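Local coordinates for protein L-ornithine N(5)-monooxygenase (Pseudomonas aeruginosa, PDB 3S5W) that catalyses the FAD- and NADPH-dependent N5-hydroxylation of L-ornithine, the first step towards hydroxamate siderophores such as pyoverdin, at residues A[148-153]-A[381-386]; A[152-157]-A[164-169]. All coordinates share one frame; numbering follows the deposited sequence.

The two contacts illustrate how one long strand can serve a cofactor and a hairpin in turn. Interaction 1 uses the beginning of strand 148-158, where Val150 binds the adenine of FAD and the loop 381-386 packs against Val150 and the residues after it; interaction 2 uses the next part of the same strand, paired with 164-169. Their centres lie 9 Å apart, and Arg152 and Ile153 belong to both. A probable hydrogen bond of 2.7 Å from Leu151 N to Ile168 O continues the pairing back toward the adenine of FAD. Val150 N is 2.8 Å from FAD N1A, whereas the Val167 side chain of the hairpin is about 8 Å from FAD.

Interaction 1 (A[148-153]-A[381-386]); sequences EEVLRI and RQLLEP. With FAD (flavin-adenine dinucleotide), chain C.
Leu383 and Val150 meet methyl to methyl, CD1 on CG1 at 3.5 Å, their side chains crossing at about a right angle. The valine torsion explains the meeting: chi1 of 173° sets CG1 opposite the backbone N, while CG2 stays beside that N and approaches the adenine. Ile153 lies alongside Leu383, both side chains pointing the same way, with its CG1 4.1 Å from the same CD1. Farther along, Leu384 CD2 also reaches Ile153 CG1, and the ring of Pro386 covers the carbonyl of Ile153, CB standing 3.3 Å from O; that buried oxygen has no polar partner in the model. One hydrogen bond joins loop to strand, Ile153 N to Leu383 O at 3.0 Å, lying in the carbonyl plane; Arg152 CA adds a CA-H...O contact to the same oxygen. At the polar edge the backbone of Val150 reads the adenine twice: its N donates to FAD N1A (2.8 Å, 163°), and its O accepts from FAD N6A (3.1 Å). Leu151 and Arg152 both face Ile168, a classic beta bulge just beyond this residue. Paired recognition of N1A and N6A by one residue's backbone is the adenine end of the FAD site in this flavoprotein monooxygenase.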
# COMPACT_ATOMS: atom_id res chain seq x y z
N GLU A 148 -17.84 5.44 -0.39
CA GLU A 148 -18.44 4.78 0.76
C GLU A 148 -17.35 4.24 1.67
O GLU A 148 -16.60 3.33 1.27
CB GLU A 148 -19.32 3.62 0.31
CG GLU A 148 -20.60 4.03 -0.43
CD GLU A 148 -21.70 2.99 -0.32
OE1 GLU A 148 -21.76 2.30 0.73
OE2 GLU A 148 -22.50 2.85 -1.26
N GLU A 149 -17.27 4.80 2.87
CA GLU A 149 -16.34 4.33 3.89
C GLU A 149 -17.05 3.34 4.80
O GLU A 149 -18.08 3.69 5.41
CB GLU A 149 -15.81 5.52 4.70
CG GLU A 149 -14.84 5.11 5.82
CD GLU A 149 -14.31 6.27 6.63
OE1 GLU A 149 -14.76 7.42 6.44
OE2 GLU A 149 -13.45 6.02 7.50
N VAL A 150 -16.51 2.12 4.89
CA VAL A 150 -17.04 1.12 5.81
C VAL A 150 -16.59 1.51 7.22
O VAL A 150 -15.39 1.77 7.47
CB VAL A 150 -16.64 -0.33 5.46
CG1 VAL A 150 -17.08 -1.30 6.54
CG2 VAL A 150 -17.26 -0.76 4.15
N LEU A 151 -17.56 1.62 8.13
CA LEU A 151 -17.23 2.03 9.50
C LEU A 151 -17.05 0.84 10.47
O LEU A 151 -16.20 0.87 11.34
CB LEU A 151 -18.27 3.02 10.05
CG LEU A 151 -18.62 4.26 9.21
CD1 LEU A 151 -19.85 4.99 9.77
CD2 LEU A 151 -17.45 5.23 9.12
N ARG A 152 -17.89 -0.18 10.32
CA ARG A 152 -17.85 -1.35 11.21
C ARG A 152 -18.64 -2.51 10.65
O ARG A 152 -19.52 -2.33 9.81
CB ARG A 152 -18.37 -1.01 12.63
CG ARG A 152 -19.84 -0.66 12.68
CD ARG A 152 -20.32 -0.26 14.11
NE ARG A 152 -21.65 0.35 14.02
CZ ARG A 152 -21.87 1.63 13.75
NH1 ARG A 152 -20.86 2.47 13.57
NH2 ARG A 152 -23.11 2.08 13.67
N ILE A 153 -18.34 -3.70 11.14
CA ILE A 153 -19.01 -4.92 10.73
C ILE A 153 -19.61 -5.50 11.99
O ILE A 153 -18.89 -5.65 12.98
CB ILE A 153 -18.03 -5.94 10.13
CG1 ILE A 153 -17.13 -5.28 9.06
CG2 ILE A 153 -18.78 -7.16 9.56
CD1 ILE A 153 -17.89 -4.72 7.87
N ARG A 381 -8.73 -1.78 14.33
CA ARG A 381 -9.62 -2.86 14.60
C ARG A 381 -10.98 -2.37 15.08
O ARG A 381 -11.74 -3.16 15.55
CB ARG A 381 -9.01 -3.92 15.54
CG ARG A 381 -7.50 -4.03 15.54
CD ARG A 381 -7.00 -5.28 14.81
NE ARG A 381 -7.91 -6.41 14.86
CZ ARG A 381 -7.54 -7.69 14.98
NH1 ARG A 381 -6.27 -8.02 15.07
NH2 ARG A 381 -8.45 -8.65 14.99
N GLN A 382 -11.30 -1.10 14.91
CA GLN A 382 -12.67 -0.68 15.18
C GLN A 382 -13.59 -1.33 14.16
O GLN A 382 -14.69 -1.72 14.47
CB GLN A 382 -12.82 0.83 15.14
CG GLN A 382 -13.92 1.30 16.03
CD GLN A 382 -13.62 1.08 17.51
OE1 GLN A 382 -12.92 1.86 18.12
NE2 GLN A 382 -14.17 0.01 18.08
N LEU A 383 -13.11 -1.44 12.95
CA LEU A 383 -13.79 -2.16 11.88
C LEU A 383 -14.31 -3.54 12.30
O LEU A 383 -15.50 -3.81 12.20
CB LEU A 383 -12.83 -2.30 10.70
CG LEU A 383 -13.36 -2.74 9.34
CD1 LEU A 383 -14.65 -2.01 9.01
CD2 LEU A 383 -12.30 -2.45 8.29
N LEU A 384 -13.42 -4.40 12.78
CA LEU A 384 -13.76 -5.75 13.19
C LEU A 384 -14.08 -5.89 14.69
O LEU A 384 -14.46 -6.98 15.13
CB LEU A 384 -12.68 -6.74 12.77
CG LEU A 384 -12.49 -6.96 11.25
CD1 LEU A 384 -11.29 -7.86 10.94
CD2 LEU A 384 -13.74 -7.52 10.60
N GLU A 385 -13.96 -4.79 15.44
CA GLU A 385 -14.26 -4.76 16.90
C GLU A 385 -15.54 -5.50 17.32
O GLU A 385 -15.47 -6.33 18.21
CB GLU A 385 -14.23 -3.34 17.49
CG GLU A 385 -14.33 -3.27 19.04
CD GLU A 385 -12.98 -3.52 19.74
OE1 GLU A 385 -11.99 -2.82 19.42
OE2 GLU A 385 -12.91 -4.42 20.61
N PRO A 386 -16.71 -5.21 16.67
CA PRO A 386 -17.91 -5.93 17.12
C PRO A 386 -17.87 -7.45 16.90
O PRO A 386 -18.79 -8.15 17.33
CB PRO A 386 -19.04 -5.32 16.26
CG PRO A 386 -18.54 -3.99 15.87
CD PRO A 386 -17.06 -4.20 15.65
PA FAD C . -4.75 -0.46 -1.44
O1A FAD C . -4.12 0.35 -0.37
O2A FAD C . -4.19 -0.22 -2.85
O5B FAD C . -6.35 -0.17 -1.49
C5B FAD C . -7.07 -0.11 -0.28
C4B FAD C . -8.37 0.58 -0.65
O4B FAD C . -9.20 0.55 0.48
C3B FAD C . -8.13 2.05 -0.97
O3B FAD C . -8.59 2.34 -2.28
C2B FAD C . -8.91 2.82 0.10
O2B FAD C . -9.63 3.92 -0.44
C1B FAD C . -9.90 1.79 0.56
N9A FAD C . -10.31 1.88 1.96
C8A FAD C . -9.50 1.96 3.09
N7A FAD C . -10.33 1.95 4.18
C5A FAD C . -11.61 1.84 3.74
C6A FAD C . -12.83 1.79 4.42
N6A FAD C . -12.87 1.59 5.74
N1A FAD C . -14.00 1.69 3.66
C2A FAD C . -13.98 1.63 2.28
N3A FAD C . -12.77 1.68 1.61
C4A FAD C . -11.61 1.79 2.34
N1 FAD C . 3.42 -2.60 -4.68
C2 FAD C . 4.07 -3.15 -5.78
O2 FAD C . 4.02 -4.36 -5.98
N3 FAD C . 4.78 -2.36 -6.66
C4 FAD C . 4.85 -1.00 -6.48
O4 FAD C . 5.46 -0.31 -7.32
C4X FAD C . 4.22 -0.43 -5.36
N5 FAD C . 4.29 0.94 -5.15
C5X FAD C . 3.67 1.50 -4.04
C6 FAD C . 3.75 2.88 -3.83
C7 FAD C . 3.15 3.47 -2.73
C7M FAD C . 3.29 4.96 -2.57
C8 FAD C . 2.47 2.66 -1.82
C8M FAD C . 1.79 3.23 -0.60
C9 FAD C . 2.38 1.29 -2.01
C9A FAD C . 2.96 0.69 -3.13
N10 FAD C . 2.89 -0.69 -3.35
C10 FAD C . 3.53 -1.24 -4.45
C1' FAD C . 2.20 -1.62 -2.39
C2' FAD C . 0.66 -1.53 -2.41
O2' FAD C . 0.28 -1.93 -1.09
C3' FAD C . 0.10 -2.50 -3.44
O3' FAD C . 0.61 -2.23 -4.76
C4' FAD C . -1.44 -2.42 -3.53
O4' FAD C . -1.83 -1.06 -3.65
C5' FAD C . -2.19 -3.15 -2.39
O5' FAD C . -3.54 -3.29 -2.80
P FAD C . -4.78 -3.34 -1.77
O1P FAD C . -6.02 -3.33 -2.63
O2P FAD C . -4.55 -4.53 -0.87
O3P FAD C . -4.64 -1.98 -0.95

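Interaction 2 (A[152-157]-A[164-169]); sequences RIEPML and ALRVIS
Glu154 and Arg166 form the salt bridge at the centre of this pairing. Arg166 NE donates to Glu154 OE1 at 2.9 Å, nearly in line with the C-O bond, and NH2 adds a weak second bond to the same oxygen. OE1 lies at the edge of the Arg166 guanidinium, close to its plane, the carboxylate nearly coplanar with it (16°). OE2 takes Arg152 NE at 2.9 Å on its anti side and 34° out of the carboxylate plane; two arginines thus hold the carboxylate by different oxygens and probably favour its ionised form. Arg166 turns back at chi3 (50°), bringing NE to the acid.

Beneath this network the backbones of Glu154 and Arg166 bond in both directions, Arg166 N to Glu154 O being short (2.7 Å) and almost straight. Ile168 N reaches Arg152 O nearly along the C=O axis, whereas Met156 N is tilted from the carbonyl plane of Ala164.

Ile168 CG2 lies over one face of the Arg152 guanidinium, while its CD1 touches Glu154 CD at 3.8 Å. The side chains of Met156 and Arg166 cross at about a right angle, Met156 CG 3.7 Å from Arg166 CG. On the other face, Ile153 CD1 sits 3.8 Å from Val167 CG1, its CG2 rests on Leu165 CB, and Leu184 packs against Ile153 and Leu165. Alternating hydrogen-bonded and non-hydrogen-bonded pairs mark antiparallel pairing, with a salt-bridge network among apolar side chains on one face and an aliphatic patch on the other; the short link between strands 148-158 and 161-171 makes it a beta hairpin.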
# COMPACT_ATOMS: atom_id res chain seq x y z
N ARG A 152 -17.89 -0.18 10.32
CA ARG A 152 -17.85 -1.35 11.21
C ARG A 152 -18.64 -2.51 10.65
O ARG A 152 -19.52 -2.33 9.81
CB ARG A 152 -18.37 -1.01 12.63
CG ARG A 152 -19.84 -0.66 12.68
CD ARG A 152 -20.32 -0.26 14.11
NE ARG A 152 -21.65 0.35 14.02
CZ ARG A 152 -21.87 1.63 13.75
NH1 ARG A 152 -20.86 2.47 13.57
NH2 ARG A 152 -23.11 2.08 13.67
N ILE A 153 -18.34 -3.70 11.14
CA ILE A 153 -19.01 -4.92 10.73
C ILE A 153 -19.61 -5.50 11.99
O ILE A 153 -18.89 -5.65 12.98
CB ILE A 153 -18.03 -5.94 10.13
CG1 ILE A 153 -17.13 -5.28 9.06
CG2 ILE A 153 -18.78 -7.16 9.56
CD1 ILE A 153 -17.89 -4.72 7.87
N GLU A 154 -20.90 -5.81 11.94
CA GLU A 154 -21.63 -6.39 13.07
C GLU A 154 -22.21 -7.78 12.75
O GLU A 154 -22.62 -8.03 11.62
CB GLU A 154 -22.77 -5.47 13.50
CG GLU A 154 -22.33 -4.19 14.19
CD GLU A 154 -23.45 -3.17 14.25
OE1 GLU A 154 -24.60 -3.51 13.88
OE2 GLU A 154 -23.18 -2.02 14.67
N PRO A 155 -22.24 -8.67 13.76
CA PRO A 155 -22.83 -10.00 13.59
C PRO A 155 -24.35 -9.98 13.51
O PRO A 155 -24.98 -9.30 14.31
CB PRO A 155 -22.38 -10.73 14.85
CG PRO A 155 -22.14 -9.66 15.86
CD PRO A 155 -21.60 -8.51 15.08
N MET A 156 -24.93 -10.69 12.55
CA MET A 156 -26.38 -10.91 12.55
C MET A 156 -26.70 -12.28 13.17
O MET A 156 -26.54 -13.32 12.52
CB MET A 156 -26.95 -10.79 11.15
CG MET A 156 -27.87 -9.60 10.97
SD MET A 156 -28.74 -9.56 9.38
CE MET A 156 -29.66 -11.11 9.39
N LEU A 157 -27.15 -12.24 14.43
CA LEU A 157 -27.50 -13.43 15.21
C LEU A 157 -28.87 -13.98 14.82
O LEU A 157 -29.83 -13.23 14.67
CB LEU A 157 -27.49 -13.13 16.71
CG LEU A 157 -26.16 -12.79 17.40
CD1 LEU A 157 -26.36 -12.35 18.87
CD2 LEU A 157 -25.20 -13.97 17.31
N ALA A 164 -25.08 -14.08 9.18
CA ALA A 164 -24.80 -13.02 8.21
C ALA A 164 -24.10 -11.86 8.92
O ALA A 164 -24.00 -11.84 10.15
CB ALA A 164 -26.08 -12.56 7.50
N LEU A 165 -23.59 -10.92 8.14
CA LEU A 165 -22.88 -9.80 8.70
C LEU A 165 -23.56 -8.53 8.25
O LEU A 165 -24.03 -8.46 7.13
CB LEU A 165 -21.39 -9.81 8.28
CG LEU A 165 -20.52 -10.95 8.80
CD1 LEU A 165 -19.22 -11.00 8.00
CD2 LEU A 165 -20.24 -10.83 10.31
N ARG A 166 -23.60 -7.56 9.15
CA ARG A 166 -24.13 -6.24 8.83
C ARG A 166 -22.93 -5.36 8.53
O ARG A 166 -22.04 -5.22 9.37
CB ARG A 166 -24.89 -5.65 10.03
CG ARG A 166 -26.24 -6.30 10.30
CD ARG A 166 -26.72 -6.05 11.78
NE ARG A 166 -26.64 -4.63 12.17
CZ ARG A 166 -27.56 -3.72 11.88
NH1 ARG A 166 -28.66 -4.06 11.21
NH2 ARG A 166 -27.40 -2.45 12.26
N VAL A 167 -22.91 -4.77 7.34
CA VAL A 167 -21.83 -3.87 6.96
C VAL A 167 -22.37 -2.45 7.01
O VAL A 167 -23.30 -2.11 6.28
CB VAL A 167 -21.27 -4.21 5.53
CG1 VAL A 167 -20.12 -3.25 5.15
CG2 VAL A 167 -20.84 -5.69 5.44
N ILE A 168 -21.79 -1.62 7.88
CA ILE A 168 -22.23 -0.26 8.07
C ILE A 168 -21.26 0.70 7.37
O ILE A 168 -20.08 0.73 7.68
CB ILE A 168 -22.29 0.13 9.61
CG1 ILE A 168 -23.39 -0.64 10.37
CG2 ILE A 168 -22.61 1.61 9.75
CD1 ILE A 168 -23.17 -2.09 10.57
N SER A 169 -21.77 1.48 6.44
CA SER A 169 -20.95 2.45 5.73
C SER A 169 -21.56 3.85 5.74
O SER A 169 -22.76 4.03 6.07
CB SER A 169 -20.67 1.96 4.29
OG SER A 169 -21.85 1.90 3.50